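PDB 3V0D: voltage-sensor containing phosphatase from Ciona intestinalis, which probably removes phosphate from membrane phosphoinositides in response to voltage, through a PTEN-like phosphatase domain joined to a C2 domain. Local coordinates for residues A[280-293]-A[311-323]. The protein carries 1 engineered substitution. Sequence-based numbering, arbitrary orientation. Where two conformers were deposited one is given.
Sequences SLPRGYDNCPFYFW and IDNPHKKKTWKIY
N313 pushes its carboxamide into the turn formed by residues 284-289 and is held there through both its oxygen and its nitrogen. Its OD1 accepts the backbone N-H of Y285, N to OD1 2.9 Å, the donor standing above the carbonyl plane, while ND2 gives an almost straight bond to Y285 O (3.1 Å, 178°), in plane and on a lone pair. ND2 also donates to P289 O, approached from well above its carbonyl plane; the three bonds together fix the rotation of the amide. G284, having no side chain, lets its CA come to 3.4 Å from N313 ND2. Beyond the turn, Y291 and D312 form a single antiparallel bridge, a hydrogen-bonded pair, which attaches the loop between strands 303-307 and 328-335 to the edge strand 290-295 of the C2 beta-sandwich. With chi1 at 65°, Y291 CG sits between the backbone N and the carbonyl carbon, and the ring reaches across to D312, whose CB lies over one face, 3.5 Å from the ring centroid; D286 CB covers the opposite face. K316, extended beyond CG, crosses Y285 to donate NZ to its OH at 2.9 Å. On the sandwich side, F290 packs CB against P314 CD and I311 CG2, while Y323 OH comes to the edge of its ring. A water joins that hydroxyl to P282 O, and the P282 ring meets I322 CD1 at 3.5 Å through CD. In the second shell, H315 ND1 accepts the backbone N-H of N313 and so helps to position it. Y291 OH bonds to H95 O, and the H95 ring stacks with that of Y285. D312 OD1 bonds to S177 OG, linking this edge to helix 176-191 on the phosphatase side.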
loop_
_atom_site.group_PDB
_atom_site.type_symbol
_atom_site.label_atom_id
_atom_site.label_comp_id
_atom_site.label_asym_id
_atom_site.label_seq_id
_atom_site.Cartn_x
_atom_site.Cartn_y
_atom_site.Cartn_z
ATOM N N SER A 280 23.006 -12.876 -0.216
ATOM C CA SER A 280 22.747 -12.934 1.227
ATOM C C SER A 280 21.732 -11.898 1.663
ATOM O O SER A 280 21.501 -11.712 2.851
ATOM C CB SER A 280 24.042 -12.711 2.017
ATOM O OG SER A 280 24.928 -13.805 1.876
ATOM N N LEU A 281 21.136 -11.177 0.720
ATOM C CA LEU A 281 20.122 -10.212 1.090
ATOM C C LEU A 281 18.789 -10.696 0.486
ATOM O O LEU A 281 18.581 -10.594 -0.716
ATOM C CB LEU A 281 20.536 -8.826 0.606
ATOM C CG LEU A 281 19.604 -7.691 1.040
ATOM C CD1 LEU A 281 19.454 -7.625 2.557
ATOM C CD2 LEU A 281 20.095 -6.367 0.512
ATOM N N PRO A 282 17.881 -11.235 1.317
ATOM C CA PRO A 282 16.648 -11.791 0.743
ATOM C C PRO A 282 15.772 -10.723 0.065
ATOM O O PRO A 282 15.777 -9.548 0.431
ATOM C CB PRO A 282 15.920 -12.370 1.963
ATOM C CG PRO A 282 17.038 -12.662 2.951
ATOM C CD PRO A 282 17.988 -11.507 2.758
ATOM N N ARG A 283 14.998 -11.163 -0.912
ATOM C CA ARG A 283 13.912 -10.353 -1.448
ATOM C C ARG A 283 12.628 -10.601 -0.675
ATOM O O ARG A 283 12.357 -11.722 -0.249
ATOM C CB ARG A 283 13.701 -10.665 -2.921
ATOM C CG ARG A 283 14.919 -10.454 -3.786
ATOM C CD ARG A 283 14.636 -10.796 -5.238
ATOM N NE ARG A 283 15.865 -10.701 -6.016
ATOM C CZ ARG A 283 15.962 -10.870 -7.333
ATOM N NH1 ARG A 283 14.886 -11.148 -8.063
ATOM N NH2 ARG A 283 17.152 -10.764 -7.920
ATOM N N GLY A 284 11.847 -9.545 -0.470
ATOM C CA GLY A 284 10.530 -9.645 0.150
ATOM C C GLY A 284 9.461 -9.505 -0.911
ATOM O O GLY A 284 9.556 -10.112 -1.980
ATOM N N TYR A 285 8.468 -8.678 -0.646
ATOM C CA TYR A 285 7.505 -8.314 -1.667
ATOM C C TYR A 285 8.196 -7.492 -2.741
ATOM O O TYR A 285 9.276 -6.920 -2.545
ATOM C CB TYR A 285 6.413 -7.445 -1.051
ATOM C CG TYR A 285 5.604 -8.036 0.066
ATOM C CD1 TYR A 285 5.193 -9.366 0.032
ATOM C CD2 TYR A 285 5.200 -7.232 1.120
ATOM C CE1 TYR A 285 4.371 -9.888 1.060
ATOM C CE2 TYR A 285 4.398 -7.714 2.121
ATOM C CZ TYR A 285 3.994 -9.048 2.097
ATOM O OH TYR A 285 3.182 -9.522 3.103
ATOM N N ASP A 286 7.531 -7.405 -3.885
ATOM C CA ASP A 286 7.963 -6.527 -4.972
ATOM C C ASP A 286 9.299 -6.939 -5.580
ATOM O O ASP A 286 9.973 -6.129 -6.224
ATOM C CB ASP A 286 7.956 -5.049 -4.558
ATOM C CG ASP A 286 7.541 -4.143 -5.698
ATOM O OD1 ASP A 286 6.334 -4.156 -6.060
ATOM O OD2 ASP A 286 8.401 -3.404 -6.195
ATOM N N ASN A 287 9.658 -8.209 -5.409
ATOM C CA ASN A 287 10.859 -8.756 -6.000
ATOM C C ASN A 287 12.115 -7.956 -5.704
ATOM O O ASN A 287 13.008 -7.855 -6.544
ATOM C CB ASN A 287 10.667 -8.941 -7.514
ATOM C CG ASN A 287 11.686 -9.878 -8.113
ATOM O OD1 ASN A 287 12.114 -10.841 -7.478
ATOM N ND2 ASN A 287 12.096 -9.589 -9.332
ATOM N N CYS A 288 12.209 -7.434 -4.495
ATOM C CA CYS A 288 13.426 -6.721 -4.098
ATOM C C CYS A 288 13.603 -6.753 -2.593
ATOM O O CYS A 288 12.644 -7.028 -1.853
ATOM C CB CYS A 288 13.440 -5.277 -4.644
ATOM S SG CYS A 288 12.188 -4.193 -3.933
ATOM N N PRO A 289 14.818 -6.457 -2.112
ATOM C CA PRO A 289 15.017 -6.393 -0.660
ATOM C C PRO A 289 14.157 -5.362 0.051
ATOM O O PRO A 289 13.565 -5.707 1.062
ATOM C CB PRO A 289 16.512 -6.100 -0.522
ATOM C CG PRO A 289 17.111 -6.777 -1.745
ATOM C CD PRO A 289 16.109 -6.479 -2.843
ATOM N N PHE A 290 14.065 -4.114 -0.433
ATOM C CA PHE A 290 13.242 -3.130 0.269
ATOM C C PHE A 290 12.822 -2.024 -0.677
ATOM O O PHE A 290 13.515 -1.752 -1.661
ATOM C CB PHE A 290 13.940 -2.585 1.537
ATOM C CG PHE A 290 15.312 -1.984 1.324
ATOM C CD1 PHE A 290 15.483 -0.617 1.175
ATOM C CD2 PHE A 290 16.457 -2.789 1.380
ATOM C CE1 PHE A 290 16.753 -0.046 1.022
ATOM C CE2 PHE A 290 17.711 -2.242 1.203
ATOM C CZ PHE A 290 17.870 -0.880 1.043
ATOM N N TYR A 291 11.671 -1.424 -0.384
ATOM C CA TYR A 291 11.083 -0.416 -1.287
ATOM C C TYR A 291 10.140 0.447 -0.480
ATOM O O TYR A 291 9.806 0.113 0.672
ATOM C CB TYR A 291 10.373 -1.071 -2.486
ATOM C CG TYR A 291 9.149 -1.921 -2.141
ATOM C CD1 TYR A 291 7.853 -1.452 -2.420
ATOM C CD2 TYR A 291 9.267 -3.176 -1.517
ATOM C CE1 TYR A 291 6.743 -2.190 -2.120
ATOM C CE2 TYR A 291 8.158 -3.924 -1.205
ATOM C CZ TYR A 291 6.882 -3.418 -1.486
ATOM O OH TYR A 291 5.809 -4.206 -1.141
ATOM N N PHE A 292 9.651 1.540 -1.071
ATOM C CA PHE A 292 8.633 2.351 -0.414
ATOM C C PHE A 292 7.988 3.287 -1.423
ATOM O O PHE A 292 8.569 3.598 -2.463
ATOM C CB PHE A 292 9.205 3.148 0.792
ATOM C CG PHE A 292 10.346 4.033 0.449
ATOM C CD1 PHE A 292 10.144 5.326 -0.045
ATOM C CD2 PHE A 292 11.648 3.591 0.685
ATOM C CE1 PHE A 292 11.228 6.154 -0.308
ATOM C CE2 PHE A 292 12.734 4.425 0.439
ATOM C CZ PHE A 292 12.530 5.680 -0.076
ATOM N N TRP A 293 6.821 3.807 -1.037
ATOM C CA TRP A 293 6.115 4.863 -1.756
ATOM C C TRP A 293 6.052 6.133 -0.946
ATOM O O TRP A 293 5.914 6.102 0.283
ATOM C CB TRP A 293 4.682 4.455 -2.029
ATOM C CG TRP A 293 4.489 3.340 -2.990
ATOM C CD1 TRP A 293 4.611 1.989 -2.774
ATOM C CD2 TRP A 293 4.010 3.474 -4.324
ATOM N NE1 TRP A 293 4.235 1.281 -3.895
ATOM C CE2 TRP A 293 3.863 2.182 -4.859
ATOM C CE3 TRP A 293 3.673 4.581 -5.119
ATOM C CZ2 TRP A 293 3.380 1.957 -6.141
ATOM C CZ3 TRP A 293 3.194 4.357 -6.391
ATOM C CH2 TRP A 293 3.050 3.050 -6.889
ATOM N N ILE A 311 9.473 1.174 6.088
ATOM C CA ILE A 311 9.965 0.739 4.777
ATOM C C ILE A 311 9.373 -0.642 4.468
ATOM O O ILE A 311 9.274 -1.481 5.368
ATOM C CB ILE A 311 11.513 0.688 4.786
ATOM C CG1 ILE A 311 12.086 2.057 5.127
ATOM C CG2 ILE A 311 12.062 0.191 3.429
ATOM C CD1 ILE A 311 13.582 2.056 5.512
ATOM N N ASP A 312 8.975 -0.865 3.215
ATOM C CA ASP A 312 8.353 -2.121 2.842
ATOM C C ASP A 312 9.403 -3.199 2.695
ATOM O O ASP A 312 10.298 -3.147 1.843
ATOM C CB ASP A 312 7.549 -1.974 1.543
ATOM C CG ASP A 312 6.467 -0.898 1.637
ATOM O OD1 ASP A 312 6.184 -0.255 0.614
ATOM O OD2 ASP A 312 5.879 -0.754 2.733
ATOM N N ASN A 313 9.214 -4.212 3.548
ATOM C CA ASN A 313 9.946 -5.486 3.703
ATOM C C ASN A 313 10.704 -5.495 5.045
ATOM O O ASN A 313 10.507 -6.408 5.851
ATOM C CB ASN A 313 10.821 -5.921 2.515
ATOM C CG ASN A 313 9.994 -6.234 1.268
ATOM O OD1 ASN A 313 8.797 -6.546 1.351
ATOM N ND2 ASN A 313 10.653 -6.210 0.117
ATOM N N PRO A 314 11.517 -4.456 5.346
ATOM C CA PRO A 314 12.108 -4.361 6.687
ATOM C C PRO A 314 11.042 -4.155 7.768
ATOM O O PRO A 314 11.336 -4.373 8.944
ATOM C CB PRO A 314 13.004 -3.118 6.587
ATOM C CG PRO A 314 13.343 -3.004 5.123
ATOM C CD PRO A 314 12.013 -3.373 4.475
ATOM N N HIS A 315 9.821 -3.785 7.386
ATOM C CA HIS A 315 8.720 -3.646 8.345
ATOM C C HIS A 315 8.366 -4.977 9.014
ATOM O O HIS A 315 7.764 -4.962 10.091
ATOM C CB HIS A 315 7.493 -2.994 7.687
ATOM C CG HIS A 315 6.701 -3.912 6.815
ATOM N ND1 HIS A 315 7.148 -4.341 5.581
ATOM C CD2 HIS A 315 5.468 -4.457 6.983
ATOM C CE1 HIS A 315 6.233 -5.134 5.045
ATOM N NE2 HIS A 315 5.200 -5.215 5.870
ATOM N N LYS A 316 8.743 -6.109 8.420
ATOM C CA LYS A 316 8.465 -7.431 8.994
ATOM C C LYS A 316 9.584 -7.850 9.938
ATOM O O LYS A 316 10.758 -7.893 9.550
ATOM C CB LYS A 316 8.273 -8.477 7.898
ATOM C CG LYS A 316 7.035 -8.249 7.037
ATOM C CD LYS A 316 6.718 -9.510 6.227
ATOM C CE LYS A 316 5.412 -9.404 5.471
ATOM N NZ LYS A 316 5.206 -10.684 4.740
ATOM N N LYS A 317 9.207 -8.222 11.161
ATOM C CA LYS A 317 10.169 -8.524 12.208
ATOM C C LYS A 317 11.084 -9.697 11.859
ATOM O O LYS A 317 12.194 -9.800 12.397
ATOM C CB LYS A 317 9.453 -8.736 13.549
ATOM C CG LYS A 317 8.557 -9.942 13.610
ATOM C CD LYS A 317 8.114 -10.196 15.052
ATOM C CE LYS A 317 7.458 -11.570 15.225
ATOM N NZ LYS A 317 7.147 -11.876 16.656
ATOM N N LYS A 318 10.644 -10.591 10.979
ATOM C CA LYS A 318 11.504 -11.696 10.540
ATOM C C LYS A 318 12.818 -11.217 9.925
ATOM O O LYS A 318 13.791 -11.974 9.896
ATOM C CB LYS A 318 10.779 -12.639 9.581
ATOM C CG LYS A 318 10.463 -12.029 8.228
ATOM C CD LYS A 318 9.898 -13.063 7.278
ATOM C CE LYS A 318 9.765 -12.505 5.877
ATOM N NZ LYS A 318 9.195 -13.524 4.950
ATOM N N THR A 319 12.853 -9.976 9.444
ATOM C CA THR A 319 14.052 -9.432 8.805
ATOM C C THR A 319 14.969 -8.649 9.724
ATOM O O THR A 319 15.984 -8.128 9.281
ATOM C CB THR A 319 13.669 -8.464 7.649
ATOM O OG1 THR A 319 13.154 -7.234 8.191
ATOM C CG2 THR A 319 12.645 -9.078 6.697
ATOM N N TRP A 320 14.650 -8.600 11.017
ATOM C CA TRP A 320 15.326 -7.656 11.900
ATOM C C TRP A 320 16.754 -8.037 12.328
ATOM O O TRP A 320 17.423 -7.229 12.950
ATOM C CB TRP A 320 14.444 -7.323 13.112
ATOM C CG TRP A 320 13.211 -6.477 12.734
ATOM C CD1 TRP A 320 12.832 -6.040 11.471
ATOM C CD2 TRP A 320 12.194 -6.009 13.634
ATOM N NE1 TRP A 320 11.677 -5.310 11.553
ATOM C CE2 TRP A 320 11.248 -5.284 12.857
ATOM C CE3 TRP A 320 11.977 -6.149 15.024
ATOM C CZ2 TRP A 320 10.113 -4.685 13.433
ATOM C CZ3 TRP A 320 10.871 -5.539 15.580
ATOM C CH2 TRP A 320 9.949 -4.825 14.798
ATOM N N LYS A 321 17.221 -9.230 11.968
ATOM C CA LYS A 321 18.652 -9.506 12.125
ATOM C C LYS A 321 19.488 -8.822 11.060
ATOM O O LYS A 321 20.681 -8.562 11.260
ATOM C CB LYS A 321 18.958 -11.004 12.103
ATOM C CG LYS A 321 18.381 -11.782 13.267
ATOM C CD LYS A 321 19.070 -13.139 13.466
ATOM C CE LYS A 321 18.868 -14.085 12.282
ATOM N NZ LYS A 321 17.430 -14.420 12.009
ATOM N N ILE A 322 18.853 -8.555 9.923
ATOM C CA ILE A 322 19.498 -7.863 8.808
ATOM C C ILE A 322 19.279 -6.355 8.923
ATOM O O ILE A 322 20.232 -5.578 8.859
ATOM C CB ILE A 322 19.030 -8.407 7.443
ATOM C CG1 ILE A 322 19.533 -9.850 7.266
ATOM C CG2 ILE A 322 19.537 -7.521 6.299
ATOM C CD1 ILE A 322 19.202 -10.470 5.919
ATOM N N TYR A 323 18.012 -5.946 9.057
ATOM C CA TYR A 323 17.696 -4.533 9.205
ATOM C C TYR A 323 17.583 -4.256 10.691
ATOM O O TYR A 323 16.590 -4.613 11.310
ATOM C CB TYR A 323 16.385 -4.173 8.463
ATOM C CG TYR A 323 16.405 -4.590 7.017
ATOM C CD1 TYR A 323 15.683 -5.694 6.603
ATOM C CD2 TYR A 323 17.187 -3.912 6.075
ATOM C CE1 TYR A 323 15.716 -6.106 5.271
ATOM C CE2 TYR A 323 17.223 -4.312 4.734
ATOM C CZ TYR A 323 16.510 -5.419 4.356
ATOM O OH TYR A 323 16.570 -5.807 3.045
HETATM O O HOH W 1 16.067 -8.503 2.884
#